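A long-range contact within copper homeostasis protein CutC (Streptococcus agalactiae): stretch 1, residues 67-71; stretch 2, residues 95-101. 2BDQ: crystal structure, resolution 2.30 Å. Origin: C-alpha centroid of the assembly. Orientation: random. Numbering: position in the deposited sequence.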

# COMPACT_ATOMS: atom_id res chain seq x y z
N ASN A 67 15.39 0.80 -0.44
CA ASN A 67 16.27 1.06 0.71
C ASN A 67 15.61 1.16 2.06
O ASN A 67 14.40 1.31 2.18
CB ASN A 67 17.01 2.39 0.52
CG ASN A 67 18.33 2.23 -0.16
OD1 ASN A 67 19.01 3.22 -0.44
ND2 ASN A 67 18.72 0.98 -0.44
N PHE A 68 16.46 1.14 3.09
CA PHE A 68 16.05 1.30 4.47
C PHE A 68 16.78 2.55 4.98
O PHE A 68 16.91 2.77 6.18
CB PHE A 68 16.43 0.06 5.30
CG PHE A 68 15.75 -1.20 4.85
CD1 PHE A 68 14.36 -1.31 4.91
CD2 PHE A 68 16.49 -2.25 4.30
CE1 PHE A 68 13.72 -2.45 4.41
CE2 PHE A 68 15.86 -3.38 3.80
CZ PHE A 68 14.47 -3.49 3.85
N VAL A 69 17.26 3.37 4.05
CA VAL A 69 17.94 4.61 4.40
C VAL A 69 16.92 5.70 4.10
O VAL A 69 16.79 6.14 2.95
CB VAL A 69 19.20 4.85 3.53
CG1 VAL A 69 20.01 6.02 4.07
CG2 VAL A 69 20.05 3.59 3.49
N TYR A 70 16.20 6.12 5.12
CA TYR A 70 15.15 7.12 4.95
C TYR A 70 15.55 8.56 5.18
O TYR A 70 16.34 8.87 6.07
CB TYR A 70 13.97 6.78 5.87
CG TYR A 70 13.45 5.37 5.73
CD1 TYR A 70 13.65 4.43 6.74
CD2 TYR A 70 12.77 4.97 4.58
CE1 TYR A 70 13.19 3.11 6.60
CE2 TYR A 70 12.31 3.67 4.43
CZ TYR A 70 12.52 2.74 5.44
OH TYR A 70 12.07 1.45 5.25
N ASN A 71 14.98 9.44 4.37
CA ASN A 71 15.24 10.87 4.49
C ASN A 71 14.28 11.43 5.54
O ASN A 71 13.37 10.74 6.01
CB ASN A 71 15.07 11.56 3.13
CG ASN A 71 13.66 11.44 2.57
OD1 ASN A 71 13.47 11.49 1.36
ND2 ASN A 71 12.67 11.30 3.44
N LEU A 95 9.46 -2.29 11.87
CA LEU A 95 10.20 -1.27 11.13
C LEU A 95 11.67 -1.64 11.01
O LEU A 95 12.13 -2.62 11.60
CB LEU A 95 10.07 0.08 11.82
CG LEU A 95 10.77 0.27 13.18
CD1 LEU A 95 10.90 1.75 13.48
CD2 LEU A 95 9.98 -0.42 14.26
N GLY A 96 12.42 -0.86 10.24
CA GLY A 96 13.83 -1.13 10.07
C GLY A 96 14.50 0.03 9.38
O GLY A 96 14.13 0.38 8.25
N ILE A 97 15.48 0.63 10.04
CA ILE A 97 16.19 1.76 9.47
C ILE A 97 17.69 1.50 9.49
O ILE A 97 18.26 1.13 10.52
CB ILE A 97 15.92 3.05 10.28
CG1 ILE A 97 14.43 3.14 10.64
CG2 ILE A 97 16.31 4.27 9.45
CD1 ILE A 97 14.11 4.30 11.59
N LEU A 98 18.34 1.71 8.35
CA LEU A 98 19.78 1.49 8.23
C LEU A 98 20.48 2.71 7.68
O LEU A 98 19.88 3.51 6.98
CB LEU A 98 20.08 0.32 7.30
CG LEU A 98 19.51 -1.06 7.62
CD1 LEU A 98 19.95 -2.01 6.52
CD2 LEU A 98 19.99 -1.55 8.98
N THR A 99 21.76 2.84 8.00
CA THR A 99 22.58 3.94 7.51
C THR A 99 23.13 3.54 6.15
O THR A 99 23.02 2.37 5.76
CB THR A 99 23.79 4.20 8.46
OG1 THR A 99 24.63 3.04 8.49
CG2 THR A 99 23.31 4.52 9.87
N SER A 100 23.72 4.50 5.44
CA SER A 100 24.28 4.25 4.12
C SER A 100 25.34 3.15 4.15
O SER A 100 25.60 2.51 3.13
CB SER A 100 24.90 5.54 3.57
OG SER A 100 25.98 5.99 4.38
N ASN A 101 25.93 2.91 5.32
CA ASN A 101 26.94 1.86 5.46
C ASN A 101 26.34 0.55 5.97
O ASN A 101 27.05 -0.31 6.49
CB ASN A 101 28.08 2.34 6.37
CG ASN A 101 27.58 3.14 7.56
OD1 ASN A 101 27.34 2.59 8.64
ND2 ASN A 101 27.41 4.45 7.36
O HOH W 1 10.94 0.19 7.77

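Two stretches of CutC, in loop conformation where they touch and at least 26 residues apart in sequence wherever they do, run side by side and bury 307 Å² between them. Phe68 lies nearest Ile97 (CA to CA 5.0 Å) and Val69 nearest Leu98 (CA to CA 5.3 Å). One direct hydrogen bond joins them: Leu98 N donates to Phe68 O at 2.8 Å, nearly linear at 173°. The same carbonyl oxygen, Phe68 O, also receives a CA-H...O contact from Ile97 CA (3.5 Å), and Val69 CA makes another to Leu98 O (3.4 Å), so polarized CA-H groups supplement the single amide. Phe68 O and Leu98 O approach to 3.2 Å, but both are acceptors and do not bond.

Phe68 sets its CA-to-CB bond toward the second stretch, so CB packs closely, 3.8 Å from Gly96 O and 4.0 Å from Leu98 CG; in the m rotamer (chi1 -62°) the end of the ring leads away. Leu98, in the m,t rotamer (chi1 -58°, chi2 179°), brings CD1 obliquely to the ring. Tyr70 differs: its CA-to-CB bond runs sideways, and with chi1 at -53° (m) the ring comes nearer. The ring edge meets the second stretch, with CE1 3.3 Å from Gly96 O and CD1 3.8 Å from Ile97 CG2. Ile97 points CB away, but its CG2 branch still reaches this edge. Beyond the ring, water 1 donates to Tyr70 OH (3.0 Å) and weakly accepts from Gly96 N (3.1 Å), linking hydroxyl to backbone.

Val69 (chi1 -171°, t) is exposed, and its CA-to-CB bond runs sideways; its CG2 makes van der Waals contact with Leu98 O (3.5 Å), since a methyl offers no polar partner. Thr99 turns CB away, and its p rotamer lets OG1 donate to Asn101 OD1 (2.8 Å), while Asn101 N returns a weak bond to Thr99 OG1 (3.4 Å).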